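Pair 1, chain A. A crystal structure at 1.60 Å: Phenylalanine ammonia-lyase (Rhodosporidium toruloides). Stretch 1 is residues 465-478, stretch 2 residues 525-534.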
# COMPACT_ATOMS: atom_id res chain seq x y z
N TYR A 465 -1.73 -3.75 36.81
CA TYR A 465 -1.13 -3.75 35.47
C TYR A 465 -1.41 -2.42 34.74
O TYR A 465 -1.46 -2.37 33.50
CB TYR A 465 -1.69 -4.91 34.65
CG TYR A 465 -1.83 -6.17 35.46
CD1 TYR A 465 -0.74 -6.72 36.08
CD2 TYR A 465 -3.09 -6.74 35.65
CE1 TYR A 465 -0.90 -7.89 36.93
CE2 TYR A 465 -3.27 -7.86 36.45
CZ TYR A 465 -2.18 -8.43 37.09
OH TYR A 465 -2.40 -9.55 37.87
N HIS A 466 -1.54 -1.36 35.51
CA HIS A 466 -1.98 -0.06 35.09
C HIS A 466 -1.98 0.23 33.61
O HIS A 466 -3.04 0.15 32.99
CB HIS A 466 -1.20 1.01 35.85
CG HIS A 466 -1.69 2.43 35.63
ND1 HIS A 466 -0.99 3.52 36.09
CD2 HIS A 466 -2.74 2.93 34.92
CE1 HIS A 466 -1.60 4.63 35.71
NE2 HIS A 466 -2.68 4.30 35.01
N CYS A 467 -0.80 0.53 33.02
CA CYS A 467 -0.73 1.02 31.61
C CYS A 467 -0.52 -0.09 30.53
O CYS A 467 -0.22 0.21 29.38
CB CYS A 467 0.32 2.09 31.48
SG CYS A 467 -0.11 3.63 32.33
N LYS A 468 -0.63 -1.36 30.92
CA LYS A 468 -0.43 -2.49 29.97
C LYS A 468 -1.43 -2.44 28.80
O LYS A 468 -1.08 -2.69 27.63
CB LYS A 468 -0.54 -3.83 30.71
CG LYS A 468 -0.32 -5.02 29.82
CD LYS A 468 -0.54 -6.31 30.55
CE LYS A 468 0.54 -6.62 31.55
NZ LYS A 468 1.80 -7.01 30.90
N GLY A 469 -2.69 -2.11 29.11
CA GLY A 469 -3.68 -2.02 28.08
C GLY A 469 -3.36 -0.90 27.14
O GLY A 469 -3.57 -0.97 25.93
N LEU A 470 -2.88 0.20 27.69
CA LEU A 470 -2.48 1.35 26.87
C LEU A 470 -1.27 1.07 25.97
O LEU A 470 -1.18 1.55 24.87
CB LEU A 470 -2.31 2.61 27.71
CG LEU A 470 -3.55 3.22 28.33
CD1 LEU A 470 -3.16 4.42 29.23
CD2 LEU A 470 -4.55 3.64 27.27
N ASP A 471 -0.34 0.25 26.45
CA ASP A 471 0.78 -0.21 25.62
C ASP A 471 0.22 -0.89 24.39
O ASP A 471 0.61 -0.63 23.26
CB ASP A 471 1.63 -1.20 26.45
CG ASP A 471 3.04 -1.38 25.92
OD1 ASP A 471 3.58 -0.50 25.18
OD2 ASP A 471 3.66 -2.41 26.32
N ILE A 472 -0.74 -1.78 24.61
CA ILE A 472 -1.40 -2.52 23.52
C ILE A 472 -2.20 -1.55 22.63
O ILE A 472 -2.13 -1.66 21.39
CB ILE A 472 -2.32 -3.61 24.10
CG1 ILE A 472 -1.48 -4.68 24.82
CG2 ILE A 472 -3.20 -4.24 23.02
CD1 ILE A 472 -2.29 -5.52 25.86
N ALA A 473 -2.98 -0.63 23.22
CA ALA A 473 -3.68 0.37 22.42
C ALA A 473 -2.75 1.18 21.52
O ALA A 473 -3.08 1.43 20.38
CB ALA A 473 -4.53 1.28 23.32
N ALA A 474 -1.60 1.60 22.05
CA ALA A 474 -0.67 2.40 21.32
C ALA A 474 -0.22 1.61 20.09
O ALA A 474 -0.08 2.16 18.97
CB ALA A 474 0.52 2.76 22.20
N ALA A 475 0.02 0.33 20.27
CA ALA A 475 0.43 -0.53 19.14
C ALA A 475 -0.69 -0.48 18.08
O ALA A 475 -0.46 -0.36 16.88
CB ALA A 475 0.66 -1.95 19.58
N ALA A 476 -1.91 -0.67 18.53
CA ALA A 476 -3.06 -0.74 17.61
C ALA A 476 -3.17 0.56 16.79
O ALA A 476 -3.47 0.57 15.59
CB ALA A 476 -4.32 -0.97 18.41
N TYR A 477 -3.02 1.70 17.47
CA TYR A 477 -3.18 2.98 16.78
C TYR A 477 -2.07 3.12 15.75
O TYR A 477 -2.30 3.60 14.63
CB TYR A 477 -3.14 4.13 17.77
CG TYR A 477 -4.16 4.09 18.87
CD1 TYR A 477 -5.45 3.59 18.71
CD2 TYR A 477 -3.81 4.57 20.16
CE1 TYR A 477 -6.38 3.59 19.79
CE2 TYR A 477 -4.75 4.58 21.26
CZ TYR A 477 -6.02 4.05 21.06
OH TYR A 477 -6.92 4.07 22.11
N THR A 478 -0.86 2.70 16.12
CA THR A 478 0.28 2.81 15.25
C THR A 478 0.07 1.93 14.01
O THR A 478 0.31 2.36 12.86
CB THR A 478 1.57 2.46 16.02
OG1 THR A 478 1.67 3.36 17.13
CG2 THR A 478 2.77 2.59 15.19
N ALA A 525 -2.67 11.22 22.98
CA ALA A 525 -3.43 11.34 24.27
C ALA A 525 -2.98 10.21 25.22
O ALA A 525 -2.80 10.41 26.40
CB ALA A 525 -4.89 11.31 24.06
N THR A 526 -2.89 9.02 24.68
CA THR A 526 -2.40 7.85 25.44
C THR A 526 -0.99 8.06 26.01
O THR A 526 -0.68 7.80 27.18
CB THR A 526 -2.48 6.62 24.53
OG1 THR A 526 -3.85 6.36 24.24
CG2 THR A 526 -1.83 5.37 25.11
N HIS A 527 -0.08 8.48 25.15
CA HIS A 527 1.29 8.75 25.56
C HIS A 527 1.30 9.81 26.66
O HIS A 527 2.05 9.71 27.65
CB HIS A 527 2.09 9.14 24.31
CG HIS A 527 3.58 9.27 24.52
ND1 HIS A 527 4.45 9.58 23.49
CD2 HIS A 527 4.35 9.15 25.63
CE1 HIS A 527 5.69 9.63 23.97
NE2 HIS A 527 5.65 9.39 25.27
N LEU A 528 0.59 10.91 26.46
CA LEU A 528 0.55 11.96 27.48
C LEU A 528 0.01 11.44 28.81
O LEU A 528 0.59 11.71 29.86
CB LEU A 528 -0.31 13.13 26.99
CG LEU A 528 -0.41 14.39 27.85
CD1 LEU A 528 0.97 14.86 28.33
CD2 LEU A 528 -1.10 15.51 27.03
N TYR A 529 -1.06 10.64 28.75
CA TYR A 529 -1.57 10.01 29.98
C TYR A 529 -0.44 9.27 30.69
O TYR A 529 -0.23 9.43 31.90
CB TYR A 529 -2.73 9.08 29.66
CG TYR A 529 -3.20 8.32 30.87
CD1 TYR A 529 -4.22 8.81 31.69
CD2 TYR A 529 -2.63 7.12 31.20
CE1 TYR A 529 -4.62 8.12 32.81
CE2 TYR A 529 -3.02 6.43 32.35
CZ TYR A 529 -4.00 6.93 33.14
OH TYR A 529 -4.38 6.21 34.27
N CYS A 530 0.27 8.44 29.93
CA CYS A 530 1.31 7.56 30.52
C CYS A 530 2.52 8.33 31.05
O CYS A 530 3.01 8.06 32.17
CB CYS A 530 1.74 6.49 29.59
SG CYS A 530 0.49 5.30 29.11
N VAL A 531 3.01 9.28 30.26
CA VAL A 531 4.22 10.00 30.66
C VAL A 531 3.98 10.75 31.96
O VAL A 531 4.88 10.92 32.77
CB VAL A 531 4.79 10.90 29.50
CG1 VAL A 531 4.00 12.22 29.40
CG2 VAL A 531 6.28 11.18 29.70
N LEU A 532 2.77 11.26 32.17
CA LEU A 532 2.50 12.01 33.40
C LEU A 532 2.52 11.06 34.61
O LEU A 532 3.05 11.42 35.66
CB LEU A 532 1.14 12.71 33.32
CG LEU A 532 1.07 13.72 32.20
CD1 LEU A 532 -0.35 14.18 32.04
CD2 LEU A 532 2.05 14.91 32.39
N GLN A 533 1.95 9.87 34.44
CA GLN A 533 2.07 8.84 35.49
C GLN A 533 3.51 8.52 35.77
O GLN A 533 3.92 8.48 36.94
CB GLN A 533 1.35 7.57 35.13
CG GLN A 533 1.45 6.49 36.23
CD GLN A 533 0.41 6.58 37.35
OE1 GLN A 533 -0.35 7.54 37.49
NE2 GLN A 533 0.41 5.53 38.19
N ALA A 534 4.29 8.32 34.71
CA ALA A 534 5.72 8.00 34.88
C ALA A 534 6.45 9.13 35.61
O ALA A 534 7.27 8.90 36.50
CB ALA A 534 6.35 7.75 33.52
O HOH W 1 -6.20 4.63 24.53

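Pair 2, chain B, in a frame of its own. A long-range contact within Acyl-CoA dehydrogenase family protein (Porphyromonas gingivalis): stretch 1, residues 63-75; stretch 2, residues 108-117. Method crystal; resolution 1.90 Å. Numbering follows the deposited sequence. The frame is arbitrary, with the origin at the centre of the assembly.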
# COMPACT_ATOMS: atom_id res chain seq x y z
N PHE B 63 11.25 -20.80 8.72
CA PHE B 63 10.20 -21.17 7.75
C PHE B 63 9.12 -20.06 7.61
O PHE B 63 8.64 -19.78 6.52
CB PHE B 63 9.56 -22.49 8.18
CG PHE B 63 8.44 -22.91 7.32
CD1 PHE B 63 8.66 -23.38 6.03
CD2 PHE B 63 7.13 -22.85 7.80
CE1 PHE B 63 7.59 -23.77 5.22
CE2 PHE B 63 6.05 -23.23 7.00
CZ PHE B 63 6.27 -23.69 5.71
N GLN B 64 8.76 -19.47 8.75
CA GLN B 64 7.70 -18.46 8.82
C GLN B 64 8.20 -17.04 8.66
O GLN B 64 7.41 -16.10 8.65
CB GLN B 64 6.96 -18.57 10.16
CG GLN B 64 6.32 -19.93 10.48
CD GLN B 64 5.20 -20.35 9.53
OE1 GLN B 64 5.14 -19.91 8.38
NE2 GLN B 64 4.32 -21.24 10.01
N ALA B 65 9.52 -16.87 8.55
CA ALA B 65 10.12 -15.52 8.50
C ALA B 65 9.51 -14.57 7.49
O ALA B 65 9.13 -13.45 7.85
CB ALA B 65 11.67 -15.60 8.30
N ARG B 66 9.41 -14.98 6.24
CA ARG B 66 8.86 -14.13 5.20
C ARG B 66 7.39 -13.77 5.49
O ARG B 66 6.98 -12.64 5.25
CB ARG B 66 8.97 -14.78 3.85
CG ARG B 66 8.41 -13.97 2.75
CD ARG B 66 8.40 -14.74 1.45
NE ARG B 66 9.73 -14.99 0.92
CZ ARG B 66 9.94 -15.53 -0.29
NH1 ARG B 66 8.89 -15.85 -1.06
NH2 ARG B 66 11.18 -15.72 -0.74
N ARG B 67 6.62 -14.71 6.03
CA ARG B 67 5.22 -14.40 6.43
C ARG B 67 5.13 -13.37 7.57
O ARG B 67 4.23 -12.51 7.57
CB ARG B 67 4.47 -15.68 6.82
CG ARG B 67 4.13 -16.51 5.64
CD ARG B 67 3.49 -17.82 6.05
NE ARG B 67 3.49 -18.62 4.88
CZ ARG B 67 4.36 -19.59 4.57
NH1 ARG B 67 5.31 -20.03 5.38
NH2 ARG B 67 4.22 -20.14 3.42
N LEU B 68 6.06 -13.43 8.51
CA LEU B 68 6.09 -12.44 9.59
C LEU B 68 6.48 -11.07 9.05
O LEU B 68 5.93 -10.07 9.50
CB LEU B 68 7.03 -12.88 10.69
CG LEU B 68 6.63 -14.19 11.42
CD1 LEU B 68 7.68 -14.49 12.49
CD2 LEU B 68 5.20 -14.11 12.00
N VAL B 69 7.43 -11.03 8.10
CA VAL B 69 7.73 -9.79 7.38
C VAL B 69 6.46 -9.24 6.68
O VAL B 69 6.09 -8.07 6.87
CB VAL B 69 8.87 -9.96 6.35
CG1 VAL B 69 9.01 -8.67 5.52
CG2 VAL B 69 10.20 -10.35 7.01
N GLU B 70 5.79 -10.07 5.89
CA GLU B 70 4.57 -9.67 5.21
C GLU B 70 3.48 -9.16 6.16
O GLU B 70 2.84 -8.15 5.89
CB GLU B 70 4.01 -10.82 4.40
CG GLU B 70 4.85 -11.19 3.22
CD GLU B 70 4.24 -12.39 2.50
OE1 GLU B 70 2.99 -12.35 2.23
OE2 GLU B 70 5.00 -13.35 2.24
N MSE B 71 3.30 -9.88 7.27
CA MSE B 71 2.31 -9.54 8.27
C MSE B 71 2.58 -8.11 8.77
O MSE B 71 1.67 -7.28 8.91
CB MSE B 71 2.39 -10.55 9.42
CG MSE B 71 1.30 -10.41 10.44
SE MSE B 71 -0.38 -11.21 9.69
CE MSE B 71 -1.52 -10.80 11.27
N THR B 72 3.85 -7.81 9.00
CA THR B 72 4.26 -6.49 9.41
C THR B 72 4.07 -5.44 8.31
O THR B 72 3.60 -4.32 8.61
CB THR B 72 5.75 -6.51 9.91
OG1 THR B 72 5.88 -7.47 10.98
CG2 THR B 72 6.15 -5.12 10.40
N ALA B 73 4.49 -5.77 7.09
CA ALA B 73 4.37 -4.90 5.93
C ALA B 73 2.93 -4.40 5.75
O ALA B 73 2.69 -3.21 5.48
CB ALA B 73 4.86 -5.63 4.65
N HIS B 74 1.95 -5.28 5.91
CA HIS B 74 0.55 -4.86 5.74
C HIS B 74 0.18 -3.72 6.71
O HIS B 74 -0.46 -2.73 6.32
CB HIS B 74 -0.43 -6.05 5.86
CG HIS B 74 -0.27 -7.03 4.75
ND1 HIS B 74 -0.43 -6.67 3.43
CD2 HIS B 74 0.07 -8.33 4.76
CE1 HIS B 74 -0.16 -7.72 2.67
NE2 HIS B 74 0.11 -8.75 3.45
N ALA B 75 0.60 -3.86 7.97
CA ALA B 75 0.38 -2.80 8.96
C ALA B 75 1.13 -1.51 8.65
O ALA B 75 0.55 -0.43 8.77
CB ALA B 75 0.73 -3.30 10.38
N LYS B 108 -5.21 -14.28 6.07
CA LYS B 108 -4.69 -15.48 5.41
C LYS B 108 -3.38 -15.96 6.08
O LYS B 108 -3.19 -17.15 6.38
CB LYS B 108 -4.45 -15.21 3.92
CG LYS B 108 -5.72 -15.02 3.04
CD LYS B 108 -5.22 -14.56 1.66
CE LYS B 108 -6.32 -14.19 0.74
NZ LYS B 108 -5.80 -13.78 -0.60
N ILE B 109 -2.50 -15.01 6.35
CA ILE B 109 -1.23 -15.30 6.99
C ILE B 109 -1.46 -15.79 8.42
O ILE B 109 -0.95 -16.83 8.81
CB ILE B 109 -0.27 -14.10 7.03
CG1 ILE B 109 0.12 -13.62 5.62
CG2 ILE B 109 1.00 -14.48 7.87
CD1 ILE B 109 0.74 -12.20 5.55
N ASP B 110 -2.23 -15.04 9.20
CA ASP B 110 -2.52 -15.42 10.59
C ASP B 110 -3.11 -16.85 10.72
O ASP B 110 -2.65 -17.64 11.53
CB ASP B 110 -3.49 -14.40 11.20
CG ASP B 110 -3.66 -14.60 12.68
OD1 ASP B 110 -2.74 -14.24 13.41
OD2 ASP B 110 -4.71 -15.11 13.08
N SER B 111 -4.11 -17.15 9.90
CA SER B 111 -4.76 -18.46 9.84
C SER B 111 -3.77 -19.60 9.50
O SER B 111 -3.70 -20.61 10.20
CB SER B 111 -5.93 -18.39 8.85
OG SER B 111 -6.56 -19.66 8.72
N TYR B 112 -2.99 -19.38 8.45
CA TYR B 112 -1.98 -20.34 8.03
C TYR B 112 -0.94 -20.62 9.10
O TYR B 112 -0.69 -21.76 9.43
CB TYR B 112 -1.27 -19.89 6.73
CG TYR B 112 -0.14 -20.86 6.38
CD1 TYR B 112 -0.40 -22.00 5.63
CD2 TYR B 112 1.14 -20.64 6.81
CE1 TYR B 112 0.61 -22.91 5.31
CE2 TYR B 112 2.18 -21.53 6.49
CZ TYR B 112 1.89 -22.67 5.74
OH TYR B 112 2.89 -23.56 5.42
N VAL B 113 -0.33 -19.55 9.63
CA VAL B 113 0.73 -19.68 10.63
C VAL B 113 0.24 -20.35 11.91
O VAL B 113 0.93 -21.21 12.49
CB VAL B 113 1.39 -18.32 10.91
CG1 VAL B 113 2.36 -18.40 12.11
CG2 VAL B 113 2.08 -17.83 9.63
N ARG B 114 -0.96 -19.96 12.35
CA ARG B 114 -1.55 -20.53 13.56
C ARG B 114 -2.01 -21.99 13.40
O ARG B 114 -2.04 -22.73 14.39
CB ARG B 114 -2.68 -19.62 14.06
CG ARG B 114 -2.12 -18.32 14.67
CD ARG B 114 -3.23 -17.40 15.18
NE ARG B 114 -2.67 -16.13 15.63
CZ ARG B 114 -2.16 -15.93 16.84
NH1 ARG B 114 -2.16 -16.90 17.74
NH2 ARG B 114 -1.68 -14.74 17.17
N ALA B 115 -2.36 -22.39 12.19
CA ALA B 115 -2.78 -23.77 11.91
C ALA B 115 -1.60 -24.69 11.59
O ALA B 115 -1.74 -25.91 11.56
CB ALA B 115 -3.78 -23.80 10.80
N PHE B 116 -0.43 -24.11 11.36
CA PHE B 116 0.71 -24.88 10.87
C PHE B 116 1.27 -25.78 11.97
O PHE B 116 1.53 -25.34 13.07
CB PHE B 116 1.79 -23.94 10.32
CG PHE B 116 2.95 -24.66 9.70
CD1 PHE B 116 2.83 -25.20 8.43
CD2 PHE B 116 4.14 -24.82 10.39
CE1 PHE B 116 3.91 -25.90 7.84
CE2 PHE B 116 5.23 -25.50 9.80
CZ PHE B 116 5.10 -26.04 8.53
N ARG B 117 1.46 -27.06 11.67
CA ARG B 117 2.06 -27.98 12.64
C ARG B 117 3.58 -28.03 12.41
O ARG B 117 4.01 -28.38 11.31
CB ARG B 117 1.45 -29.37 12.48
CG ARG B 117 -0.09 -29.42 12.45
CD ARG B 117 -0.62 -30.88 12.52
NE ARG B 117 0.15 -31.65 13.51
CZ ARG B 117 1.09 -32.57 13.24
NH1 ARG B 117 1.39 -32.89 11.98
NH2 ARG B 117 1.71 -33.18 14.24
O HOH W 2 3.57 -21.66 12.75

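Both pairs bring two helices together nearly antiparallel, their axes 10.2 Å apart at closest approach and their directions at 152° in pair 1 and 150° in pair 2. Fourteen central residues superpose with an RMSD of 0.3 Å, so in the central part the differences lie in the side chains, while at the ends the backbones also differ: His A466 precedes its helix where Phe B63 is helical, and Phe B116 lies past the end of a helix where Gln A533 is still within one.

The closest backbone approach falls at matched positions: Leu A470 opposite Thr A526 in pair 1, Arg B67 opposite Ile B109 in pair 2. Thr A526 is short and branched; its CG2 lies 3.8 Å from Leu A470 CB, while its polar branch takes part in a water link, the water donating to Thr A526 OG1 at 2.9 Å and also hydrogen-bonding Tyr A477 OH at 2.6 Å. Ile B109 is wholly apolar and reaches further, a knob among Arg B67, Glu B70, Met B71 and His B74. The matching wall in pair 1 includes Ala A473 and Ala A474, whose small side chains make no close contact. In pair 2, Glu B70 lends its aliphatic CB, 3.7 Å from Ile B109 CD1, and selenomethionine Met B71 brings SE to 3.9 Å from Ile B109 CB. At the next matched place, Tyr A477 and His B74 both present a ring edge, to Thr A526 OG1 and Ile B109 CD1 respectively.

Tyrosine is common to both at Tyr A529 and Tyr B112, each with chi1 t. Leu A470 CD1 packs 3.4 Å from Tyr A529 CD2, a purely apolar contact. Arg B67 instead lays a guanidinium face over Tyr B112 CE2, with Arg B67 CZ 3.5 Å from that atom; its NH1 also donates to Gln B64 OE1 at 3.0 Å, so a flat, charged group can pack against an aromatic ring and still satisfy part of its polarity.

Cys A467 and Gln B64 match, as do Cys A530 and Val B113. The cysteines are compact, and Cys A467 SG meets Cys A530 SG at 3.7 Å, a packing contact too long for a disulfide. In pair 2, Gln B64 OE1 lies 3.9 Å from Val B113 CG2, while a water accepts from Gln B64 NE2 at 2.9 Å and donates to Val B113 O at 2.7 Å.

The last layer differs most in chemistry. His A466 NE2 hydrogen-bonds Tyr A529 OH at 2.7 Å, a bond suited to an imidazole nitrogen in a buried site. Its counterpart, Phe B63, cannot bond this way; it stacks, offset, on Phe B116, the match of Gln A533, with Phe B63 CE2 3.3 Å from Phe B116 CZ.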